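Local coordinates for copper-containing nitrite reductase (PDB 6HBE), which probably catalyses the copper-dependent reduction of nitrite to nitric oxide, taking its electron from a cytochrome c, at residues 153-158 / 199-204; 222-227 / 250-255; 389-394 / 405-410. All blocks are in the same frame, centred on the assembly; numbering follows the deposited sequence.

In the fold
Contacts 1 and 2 are seams of one beta sheet, whereas contact 3 belongs to a separate copper-binding domain. The centres of contacts 1 and 2 are 9 Å apart, because strands 199-208 and 248-254 are neighbours: Ile202 N lies 2.9 Å from Ile251 O, and Tyr199 OH lies 2.6 Å from Glu252 OE2, both probable hydrogen bonds. Of these two, contact 2 lies nearer the copper ligand His267: the Phe222 side chain is about 9 Å from its side chain (Phe204 about 11 Å) and about 11 Å from a bound copper. Contact 3 carries a copper ligand, His390, yet its centre is 47 Å from that of contact 1 and 50 Å from that of contact 2.

Contact 1. Residues 153-158 / 199-204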
loop_
_atom_site.group_PDB
_atom_site.type_symbol
_atom_site.label_atom_id
_atom_site.label_comp_id
_atom_site.label_asym_id
_atom_site.label_seq_id
_atom_site.Cartn_x
_atom_site.Cartn_y
_atom_site.Cartn_z
ATOM N N ASP C 153 18.854 -24.313 19.943
ATOM C CA ASP C 153 18.059 -25.504 20.179
ATOM C C ASP C 153 17.128 -25.836 19.012
ATOM O O ASP C 153 16.883 -26.994 18.756
ATOM C CB ASP C 153 17.269 -25.362 21.490
ATOM C CG ASP C 153 18.193 -25.211 22.705
ATOM O OD1 ASP C 153 19.047 -26.092 22.907
ATOM O OD2 ASP C 153 18.113 -24.207 23.427
ATOM N N LEU C 154 16.606 -24.827 18.303
ATOM C CA LEU C 154 15.863 -25.047 17.058
ATOM C C LEU C 154 16.053 -23.833 16.110
ATOM O O LEU C 154 15.987 -22.680 16.552
ATOM C CB LEU C 154 14.379 -25.258 17.358
ATOM C CG LEU C 154 13.421 -25.634 16.229
ATOM C CD1 LEU C 154 13.745 -26.955 15.516
ATOM C CD2 LEU C 154 12.020 -25.688 16.795
ATOM N N LYS C 155 16.312 -24.128 14.833
ATOM C CA LYS C 155 16.340 -23.121 13.752
ATOM C C LYS C 155 15.022 -23.167 12.995
ATOM O O LYS C 155 14.532 -24.248 12.659
ATOM C CB LYS C 155 17.498 -23.393 12.805
ATOM C CG LYS C 155 18.869 -23.184 13.443
ATOM C CD LYS C 155 19.969 -23.559 12.455
ATOM C CE LYS C 155 21.347 -23.110 12.952
ATOM N NZ LYS C 155 22.401 -23.460 11.964
ATOM N N LEU C 156 14.473 -21.983 12.706
ATOM C CA LEU C 156 13.213 -21.835 12.003
ATOM C C LEU C 156 13.507 -20.928 10.793
ATOM O O LEU C 156 13.990 -19.813 10.981
ATOM C CB LEU C 156 12.181 -21.172 12.896
ATOM C CG LEU C 156 11.836 -21.861 14.229
ATOM C CD1 LEU C 156 10.796 -21.035 14.956
ATOM C CD2 LEU C 156 11.300 -23.272 14.007
ATOM N N TYR C 157 13.234 -21.432 9.594
ATOM C CA TYR C 157 13.422 -20.693 8.330
ATOM C C TYR C 157 12.045 -20.363 7.758
ATOM O O TYR C 157 11.231 -21.283 7.484
ATOM C CB TYR C 157 14.257 -21.510 7.355
ATOM C CG TYR C 157 15.666 -21.905 7.825
ATOM C CD1 TYR C 157 15.882 -23.112 8.502
ATOM C CD2 TYR C 157 16.772 -21.156 7.498
ATOM C CE1 TYR C 157 17.151 -23.528 8.880
ATOM C CE2 TYR C 157 18.049 -21.564 7.858
ATOM C CZ TYR C 157 18.227 -22.765 8.569
ATOM O OH TYR C 157 19.482 -23.198 8.959
ATOM N N ILE C 158 11.765 -19.060 7.595
ATOM C CA ILE C 158 10.418 -18.587 7.231
ATOM C C ILE C 158 10.446 -17.597 6.039
ATOM O O ILE C 158 11.132 -16.582 6.112
ATOM C CB ILE C 158 9.773 -17.824 8.432
ATOM C CG1 ILE C 158 9.699 -18.695 9.705
ATOM C CG2 ILE C 158 8.368 -17.325 8.067
ATOM C CD1 ILE C 158 8.595 -19.723 9.669
ATOM N N TYR C 199 16.746 -21.677 23.144
ATOM C CA TYR C 199 17.367 -20.664 22.279
ATOM C C TYR C 199 16.925 -20.915 20.823
ATOM O O TYR C 199 17.346 -21.905 20.195
ATOM C CB TYR C 199 18.895 -20.691 22.454
ATOM C CG TYR C 199 19.757 -20.049 21.376
ATOM C CD1 TYR C 199 19.295 -18.985 20.560
ATOM C CD2 TYR C 199 21.087 -20.475 21.194
ATOM C CE1 TYR C 199 20.104 -18.431 19.582
ATOM C CE2 TYR C 199 21.903 -19.909 20.214
ATOM C CZ TYR C 199 21.420 -18.875 19.428
ATOM O OH TYR C 199 22.251 -18.332 18.469
ATOM N N LEU C 200 16.051 -20.035 20.307
ATOM C CA LEU C 200 15.616 -20.096 18.904
ATOM C C LEU C 200 16.411 -19.143 18.019
ATOM O O LEU C 200 16.708 -18.024 18.435
ATOM C CB LEU C 200 14.114 -19.760 18.782
ATOM C CG LEU C 200 13.138 -20.599 19.612
ATOM C CD1 LEU C 200 11.700 -20.220 19.271
ATOM C CD2 LEU C 200 13.298 -22.113 19.446
ATOM N N ARG C 201 16.738 -19.576 16.797
ATOM C CA ARG C 201 17.260 -18.652 15.762
ATOM C C ARG C 201 16.331 -18.705 14.528
ATOM O O ARG C 201 16.092 -19.774 13.974
ATOM C CB ARG C 201 18.731 -18.924 15.411
ATOM C CG ARG C 201 19.413 -17.789 14.612
ATOM C CD ARG C 201 20.910 -17.716 14.902
ATOM N NE ARG C 201 21.665 -18.748 14.190
ATOM C CZ ARG C 201 22.735 -19.422 14.650
ATOM N NH1 ARG C 201 23.235 -19.237 15.872
ATOM N NH2 ARG C 201 23.318 -20.302 13.844
ATOM N N ILE C 202 15.796 -17.536 14.134
ATOM C CA ILE C 202 14.776 -17.420 13.078
ATOM C C ILE C 202 15.479 -16.749 11.886
ATOM O O ILE C 202 16.173 -15.740 12.053
ATOM C CB ILE C 202 13.553 -16.589 13.547
ATOM C CG1 ILE C 202 12.898 -17.242 14.782
ATOM C CG2 ILE C 202 12.510 -16.440 12.427
ATOM C CD1 ILE C 202 11.967 -16.322 15.546
ATOM N N TYR C 203 15.335 -17.337 10.715
ATOM C CA TYR C 203 15.867 -16.798 9.457
ATOM C C TYR C 203 14.621 -16.367 8.670
ATOM O O TYR C 203 13.858 -17.227 8.209
ATOM C CB TYR C 203 16.659 -17.877 8.716
ATOM C CG TYR C 203 17.904 -18.405 9.447
ATOM C CD1 TYR C 203 17.792 -19.345 10.486
ATOM C CD2 TYR C 203 19.178 -17.999 9.071
ATOM C CE1 TYR C 203 18.920 -19.842 11.139
ATOM C CE2 TYR C 203 20.325 -18.481 9.719
ATOM C CZ TYR C 203 20.183 -19.397 10.766
ATOM O OH TYR C 203 21.291 -19.905 11.421
ATOM N N PHE C 204 14.415 -15.050 8.532
ATOM C CA PHE C 204 13.168 -14.498 7.948
ATOM C C PHE C 204 13.449 -13.728 6.665
ATOM O O PHE C 204 14.292 -12.826 6.675
ATOM C CB PHE C 204 12.497 -13.559 8.956
ATOM C CG PHE C 204 11.257 -12.863 8.412
ATOM C CD1 PHE C 204 10.189 -13.603 7.963
ATOM C CD2 PHE C 204 11.150 -11.479 8.418
ATOM C CE1 PHE C 204 9.051 -12.997 7.470
ATOM C CE2 PHE C 204 9.985 -10.861 7.959
ATOM C CZ PHE C 204 8.953 -11.632 7.457
#
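The rings of Tyr157 and Tyr203 form an offset stack, their centroids 4.5 Å apart and their planes inclined by 19°. Tyr157 CE2 sits over one face of the Tyr203 ring, near its rim, while Tyr203 CD1 lies over a face of the Tyr157 ring. At the edge of Tyr203, close to its plane, come Leu156 O and the CG methylene of Lys155. The guanidinium of Arg201 meets the same tyrosine side-on and in plane: NE and NH2 both donate to Tyr203 OH, NE at 3.0 Å, while NH1 turns to Tyr199 OH. A bend at chi3 (78°) in the arginine chain brings the group there.

Beneath these side chains runs a parallel ladder between strands 154-158 and 199-204, in the second cupredoxin domain. Its bonds include the nearly straight Tyr203 N to Leu156 O (2.8 Å) and Ile158 N to Tyr203 O (2.8 Å). At its start Asp153 OD2 accepts from Tyr199 N at 2.9 Å through its anti lone pair, and also pairs with Arg150. Leu154, Leu156, Leu200 and Ile202 pack on the other face of the sheet.

Lys155 lies extended alongside Arg201, so that its NZ is 3.8 Å from Arg201 NH2. Glu145, in a salt bridge with Arg201 NH1, would offset part of this repulsion. Tyr203 OH also bonds Glu137, and Tyr199 OH bonds Glu252; two phenol oxygens thus lie between arginine and carboxylates, a setting likely to polarise both hydroxyls strongly.

Contact 2. Residues 222-227 / 250-255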
loop_
_atom_site.group_PDB
_atom_site.type_symbol
_atom_site.label_atom_id
_atom_site.label_comp_id
_atom_site.label_asym_id
_atom_site.label_seq_id
_atom_site.Cartn_x
_atom_site.Cartn_y
_atom_site.Cartn_z
ATOM N N PHE C 222 12.188 -9.624 20.893
ATOM C CA PHE C 222 13.365 -10.211 20.254
ATOM C C PHE C 222 14.635 -9.618 20.862
ATOM O O PHE C 222 14.810 -8.396 20.926
ATOM C CB PHE C 222 13.390 -10.013 18.715
ATOM C CG PHE C 222 12.184 -10.567 17.986
ATOM C CD1 PHE C 222 11.737 -11.848 18.228
ATOM C CD2 PHE C 222 11.549 -9.816 17.015
ATOM C CE1 PHE C 222 10.646 -12.378 17.537
ATOM C CE2 PHE C 222 10.450 -10.328 16.327
ATOM C CZ PHE C 222 10.012 -11.622 16.573
ATOM N N GLU C 223 15.534 -10.488 21.307
ATOM C CA GLU C 223 16.713 -10.025 22.039
ATOM C C GLU C 223 17.736 -9.366 21.115
ATOM O O GLU C 223 18.206 -8.248 21.393
ATOM C CB GLU C 223 17.328 -11.174 22.831
ATOM C CG GLU C 223 16.270 -11.871 23.710
ATOM C CD GLU C 223 16.846 -12.733 24.795
ATOM O OE1 GLU C 223 17.781 -12.267 25.480
ATOM O OE2 GLU C 223 16.357 -13.871 24.961
ATOM N N TYR C 224 18.094 -10.068 20.041
ATOM C CA TYR C 224 19.064 -9.567 19.054
ATOM C C TYR C 224 18.538 -9.833 17.645
ATOM O O TYR C 224 18.067 -10.915 17.383
ATOM C CB TYR C 224 20.421 -10.280 19.191
ATOM C CG TYR C 224 21.018 -10.313 20.589
ATOM C CD1 TYR C 224 21.171 -9.148 21.343
ATOM C CD2 TYR C 224 21.485 -11.520 21.139
ATOM C CE1 TYR C 224 21.721 -9.178 22.636
ATOM C CE2 TYR C 224 22.041 -11.565 22.435
ATOM C CZ TYR C 224 22.152 -10.395 23.176
ATOM O OH TYR C 224 22.717 -10.446 24.442
ATOM N N MET C 225 18.672 -8.865 16.742
ATOM C CA MET C 225 18.318 -9.031 15.334
ATOM C C MET C 225 19.435 -8.485 14.451
ATOM O O MET C 225 20.095 -7.542 14.817
ATOM C CB MET C 225 17.016 -8.301 14.984
ATOM C CG MET C 225 15.940 -8.367 16.035
ATOM S SD MET C 225 14.296 -7.884 15.472
ATOM C CE MET C 225 14.608 -6.231 14.874
ATOM N N TYR C 226 19.590 -9.069 13.267
ATOM C CA TYR C 226 20.642 -8.700 12.333
ATOM C C TYR C 226 20.028 -8.406 10.971
ATOM O O TYR C 226 19.520 -9.316 10.310
ATOM C CB TYR C 226 21.676 -9.832 12.253
ATOM C CG TYR C 226 22.149 -10.277 13.623
ATOM C CD1 TYR C 226 21.476 -11.281 14.325
ATOM C CD2 TYR C 226 23.261 -9.686 14.227
ATOM C CE1 TYR C 226 21.898 -11.677 15.598
ATOM C CE2 TYR C 226 23.687 -10.077 15.489
ATOM C CZ TYR C 226 23.020 -11.067 16.171
ATOM O OH TYR C 226 23.439 -11.460 17.424
ATOM N N TYR C 227 20.061 -7.148 10.554
ATOM C CA TYR C 227 19.507 -6.751 9.250
ATOM C C TYR C 227 20.320 -7.386 8.098
ATOM O O TYR C 227 21.564 -7.357 8.116
ATOM C CB TYR C 227 19.411 -5.238 9.114
ATOM C CG TYR C 227 18.725 -4.702 7.833
ATOM C CD1 TYR C 227 17.411 -5.050 7.495
ATOM C CD2 TYR C 227 19.391 -3.821 6.984
ATOM C CE1 TYR C 227 16.800 -4.544 6.340
ATOM C CE2 TYR C 227 18.794 -3.295 5.838
ATOM C CZ TYR C 227 17.495 -3.651 5.512
ATOM O OH TYR C 227 16.951 -3.118 4.337
ATOM N N VAL C 250 18.054 -12.091 10.527
ATOM C CA VAL C 250 18.245 -13.198 11.509
ATOM C C VAL C 250 17.884 -12.679 12.919
ATOM O O VAL C 250 18.258 -11.570 13.288
ATOM C CB VAL C 250 19.684 -13.767 11.468
ATOM C CG1 VAL C 250 19.936 -14.759 12.589
ATOM C CG2 VAL C 250 19.919 -14.455 10.133
ATOM N N ILE C 251 17.095 -13.452 13.666
ATOM C CA ILE C 251 16.598 -13.058 14.988
ATOM C C ILE C 251 17.004 -14.165 16.003
ATOM O O ILE C 251 16.811 -15.347 15.734
ATOM C CB ILE C 251 15.063 -12.908 14.924
ATOM C CG1 ILE C 251 14.677 -11.722 14.006
ATOM C CG2 ILE C 251 14.436 -12.759 16.307
ATOM C CD1 ILE C 251 13.245 -11.830 13.482
ATOM N N GLU C 252 17.572 -13.760 17.140
ATOM C CA GLU C 252 17.856 -14.647 18.278
ATOM C C GLU C 252 16.936 -14.276 19.457
ATOM O O GLU C 252 16.858 -13.104 19.826
ATOM C CB GLU C 252 19.329 -14.483 18.687
ATOM C CG GLU C 252 20.325 -14.921 17.634
ATOM C CD GLU C 252 21.774 -14.776 18.114
ATOM O OE1 GLU C 252 22.187 -13.672 18.479
ATOM O OE2 GLU C 252 22.498 -15.786 18.132
ATOM N N TRP C 253 16.234 -15.262 20.019
ATOM C CA TRP C 253 15.293 -15.059 21.100
ATOM C C TRP C 253 15.219 -16.350 21.927
ATOM O O TRP C 253 15.175 -17.445 21.366
ATOM C CB TRP C 253 13.883 -14.700 20.514
ATOM C CG TRP C 253 12.723 -14.579 21.509
ATOM C CD1 TRP C 253 12.580 -13.654 22.508
ATOM C CD2 TRP C 253 11.521 -15.364 21.525
ATOM N NE1 TRP C 253 11.399 -13.861 23.185
ATOM C CE2 TRP C 253 10.737 -14.908 22.605
ATOM C CE3 TRP C 253 11.078 -16.468 20.792
ATOM C CZ2 TRP C 253 9.492 -15.469 22.917
ATOM C CZ3 TRP C 253 9.841 -17.021 21.104
ATOM C CH2 TRP C 253 9.074 -16.530 22.167
ATOM N N ARG C 254 15.196 -16.211 23.249
ATOM C CA ARG C 254 14.883 -17.331 24.150
ATOM C C ARG C 254 13.416 -17.373 24.488
ATOM O O ARG C 254 12.826 -16.348 24.819
ATOM C CB ARG C 254 15.708 -17.251 25.429
ATOM C CG ARG C 254 17.155 -17.633 25.156
ATOM C CD ARG C 254 18.091 -17.244 26.266
ATOM N NE ARG C 254 18.265 -15.798 26.372
ATOM C CZ ARG C 254 19.275 -15.203 27.003
ATOM N NH1 ARG C 254 20.231 -15.915 27.595
ATOM N NH2 ARG C 254 19.333 -13.878 27.054
ATOM N N VAL C 255 12.833 -18.562 24.422
ATOM C CA VAL C 255 11.443 -18.765 24.801
ATOM C C VAL C 255 11.407 -18.517 26.334
ATOM O O VAL C 255 12.197 -19.151 27.071
ATOM C CB VAL C 255 10.931 -20.183 24.471
ATOM C CG1 VAL C 255 9.472 -20.332 24.861
ATOM C CG2 VAL C 255 11.054 -20.528 22.985
HETATM O O HOH W 1 13.756 -14.158 26.081
#
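A classic beta bulge breaks the antiparallel pairing of strands 222-227 and 250-254: Glu223 and Tyr224 both face Glu252, whose carbonyl oxygen takes a weak bond from Glu223 N and a straighter one from Tyr224 N (3.3 Å, 173°). Beyond the bulge the ladder is regular, with Tyr226 N donating to Val250 O.

Glu223 is held by Arg254, which grips it side-on with two nitrogens: NH2 reaches OE1 at 2.7 Å and NE reaches OE2 at 3.1 Å, each on a syn lone pair, with carboxylate and guanidinium nearly coplanar. The anti lone pair of OE2 receives Arg254 N as well, and a water joins OE2 to Arg254 O. An alanine in place of Glu223 would remove the carboxylate and would probably leave the Arg254 guanidinium less firmly fixed and the bulge less tightly tied to the neighbouring strand.

Glu252 and Tyr226 meet on one face of the sheet. Tyr226 OH donates to Glu252 OE1 at 2.8 Å, from above the carboxylate plane. Backbone N-H groups of helix 143-148 close over this pair, Arg143 N at Tyr226 OH and Met144 N at Glu252 OE1; the N-H of Met144, together with the tyrosine hydroxyl, would probably favour a charged carboxylate. On the other face, Ile251 CG2 rests over the Phe222 ring, 3.9 Å from its centroid.

Contact 3. Residues 389-394 / 405-410; sequences RHDAVV and TPKLGH. With CU (copper (II) ion), chain L.
Metal coordination gives this contact its central residue. His390, its CB directed away from segment 405-410, binds the copper ion through ND1 at 2.0 Å, and the opposite ring nitrogen, NE2, is hydrogen-bonded to Asp377, which, with the copper, holds the rotation of the ring. Cys428, His431 and Met434 complete the site.

Backbone hydrogen bonds tie the ligand-bearing segment to the loop running back beside it. His390 and Leu408 make a single antiparallel bridge, in which Leu408 N donates almost straight to His390 O (2.8 Å, 175°) while the return bond from His390 N to Leu408 O is weak. Further along, Thr405 N donates to Ala392 O at 3.0 Å.

Side-chain hydrogen bonds extend this pairing. Thr405 OG1, placed between its own backbone N and carbonyl carbon (chi1 75°), accepts from Ala392 N at 3.0 Å and donates to Pro406 O at 2.8 Å, approaching that oxygen from above the carbonyl plane. One hydroxyl thus links both segments. Asp391 OD2 is hydrogen-bonded to Ser429 OG, and a water bridges the same oxygen to Thr405 O. Arg389 hydrogen-bonds through NH1 to Asp380 O and through NH2 to Leu382 O.

Apolar and electrostatic contacts are looser. Ala392 CB touches Thr405 CG2 at 3.9 Å. Lys407 lies alongside Asp391, pointing the same way, but its NZ remains 4.9 Å from Asp391 OD2, too far for a salt bridge, though a weak electrostatic attraction is likely.

The His-Cys-His-Met ligand set is that of a type 1 copper site in a plastocyanin/azurin-like cupredoxin domain, in which the first histidine ligand lies upstream of the cysteine, histidine and methionine carried by a later loop.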
loop_
_atom_site.group_PDB
_atom_site.type_symbol
_atom_site.label_atom_id
_atom_site.label_comp_id
_atom_site.label_asym_id
_atom_site.label_seq_id
_atom_site.Cartn_x
_atom_site.Cartn_y
_atom_site.Cartn_z
ATOM N N ARG C 389 4.835 -6.401 -24.268
ATOM C CA ARG C 389 3.937 -6.389 -25.415
ATOM C C ARG C 389 3.009 -7.588 -25.377
ATOM O O ARG C 389 3.391 -8.654 -24.904
ATOM C CB ARG C 389 4.716 -6.412 -26.744
ATOM C CG ARG C 389 5.327 -5.091 -27.155
ATOM C CD ARG C 389 5.904 -5.114 -28.590
ATOM N NE ARG C 389 6.666 -6.341 -28.842
ATOM C CZ ARG C 389 7.946 -6.582 -28.515
ATOM N NH1 ARG C 389 8.720 -5.664 -27.943
ATOM N NH2 ARG C 389 8.479 -7.775 -28.798
ATOM N N HIS C 390 1.793 -7.400 -25.867
ATOM C CA HIS C 390 0.763 -8.439 -25.913
ATOM C C HIS C 390 -0.076 -8.336 -27.175
ATOM O O HIS C 390 -0.216 -7.242 -27.760
ATOM C CB HIS C 390 -0.223 -8.329 -24.738
ATOM C CG HIS C 390 0.436 -8.376 -23.408
ATOM N ND1 HIS C 390 1.067 -9.507 -22.946
ATOM C CD2 HIS C 390 0.612 -7.423 -22.463
ATOM C CE1 HIS C 390 1.589 -9.256 -21.755
ATOM N NE2 HIS C 390 1.325 -8.001 -21.436
ATOM N N ASP C 391 -0.681 -9.475 -27.540
ATOM C CA ASP C 391 -1.771 -9.513 -28.508
ATOM C C ASP C 391 -2.893 -10.350 -27.928
ATOM O O ASP C 391 -2.799 -10.859 -26.782
ATOM C CB ASP C 391 -1.278 -10.004 -29.905
ATOM C CG ASP C 391 -0.788 -11.478 -29.923
ATOM O OD1 ASP C 391 -1.138 -12.293 -29.038
ATOM O OD2 ASP C 391 -0.065 -11.847 -30.887
ATOM N N ALA C 392 -3.978 -10.480 -28.691
ATOM C CA ALA C 392 -5.059 -11.385 -28.336
ATOM C C ALA C 392 -5.420 -12.192 -29.603
ATOM O O ALA C 392 -5.732 -11.578 -30.622
ATOM C CB ALA C 392 -6.265 -10.601 -27.847
ATOM N N VAL C 393 -5.369 -13.530 -29.514
ATOM C CA VAL C 393 -5.603 -14.467 -30.660
ATOM C C VAL C 393 -6.591 -15.576 -30.235
ATOM O O VAL C 393 -6.353 -16.307 -29.261
ATOM C CB VAL C 393 -4.273 -15.091 -31.191
ATOM C CG1 VAL C 393 -3.209 -14.030 -31.427
ATOM C CG2 VAL C 393 -3.687 -16.143 -30.250
ATOM N N VAL C 394 -7.723 -15.689 -30.927
ATOM C CA VAL C 394 -8.702 -16.721 -30.585
ATOM C C VAL C 394 -8.132 -18.115 -30.888
ATOM O O VAL C 394 -7.540 -18.331 -31.965
ATOM C CB VAL C 394 -10.030 -16.508 -31.319
ATOM C CG1 VAL C 394 -10.987 -17.677 -31.086
ATOM C CG2 VAL C 394 -10.678 -15.229 -30.855
ATOM N N THR C 405 -5.487 -9.613 -32.870
ATOM C CA THR C 405 -5.144 -8.201 -32.774
ATOM C C THR C 405 -3.702 -8.115 -33.181
ATOM O O THR C 405 -2.988 -9.110 -33.125
ATOM C CB THR C 405 -5.298 -7.603 -31.340
ATOM O OG1 THR C 405 -4.211 -8.059 -30.515
ATOM C CG2 THR C 405 -6.625 -7.989 -30.736
ATOM N N PRO C 406 -3.251 -6.928 -33.585
ATOM C CA PRO C 406 -1.794 -6.672 -33.631
ATOM C C PRO C 406 -1.104 -6.802 -32.255
ATOM O O PRO C 406 -1.771 -6.862 -31.225
ATOM C CB PRO C 406 -1.685 -5.215 -34.138
ATOM C CG PRO C 406 -3.065 -4.731 -34.415
ATOM C CD PRO C 406 -4.053 -5.743 -33.931
ATOM N N LYS C 407 0.221 -6.835 -32.247
ATOM C CA LYS C 407 0.976 -6.810 -30.991
ATOM C C LYS C 407 1.071 -5.345 -30.512
ATOM O O LYS C 407 1.555 -4.479 -31.218
ATOM C CB LYS C 407 2.341 -7.457 -31.165
ATOM C CG LYS C 407 2.218 -8.974 -31.356
ATOM C CD LYS C 407 3.499 -9.606 -31.842
ATOM C CE LYS C 407 3.291 -11.069 -32.192
ATOM N NZ LYS C 407 4.608 -11.731 -32.395
ATOM N N LEU C 408 0.532 -5.080 -29.335
ATOM C CA LEU C 408 0.382 -3.711 -28.812
ATOM C C LEU C 408 1.505 -3.399 -27.817
ATOM O O LEU C 408 1.780 -4.208 -26.905
ATOM C CB LEU C 408 -0.957 -3.580 -28.114
ATOM C CG LEU C 408 -2.213 -3.877 -28.948
ATOM C CD1 LEU C 408 -3.454 -3.687 -28.087
ATOM C CD2 LEU C 408 -2.282 -2.975 -30.186
ATOM N N GLY C 409 2.155 -2.260 -28.034
ATOM C CA GLY C 409 3.064 -1.633 -27.050
ATOM C C GLY C 409 2.265 -0.858 -25.985
ATOM O O GLY C 409 1.019 -0.830 -25.996
ATOM N N HIS C 410 2.970 -0.183 -25.084
ATOM C CA HIS C 410 2.294 0.489 -23.971
ATOM C C HIS C 410 1.333 1.576 -24.427
ATOM O O HIS C 410 1.698 2.429 -25.218
ATOM C CB HIS C 410 3.285 1.129 -23.018
ATOM C CG HIS C 410 2.605 1.889 -21.930
ATOM N ND1 HIS C 410 1.782 1.273 -21.013
ATOM C CD2 HIS C 410 2.541 3.215 -21.667
ATOM C CE1 HIS C 410 1.278 2.188 -20.201
ATOM N NE2 HIS C 410 1.721 3.372 -20.578
HETATM CU CU CU L . 1.384 -11.370 -23.740
HETATM O O HOH W 2 -0.435 -10.788 -33.396
#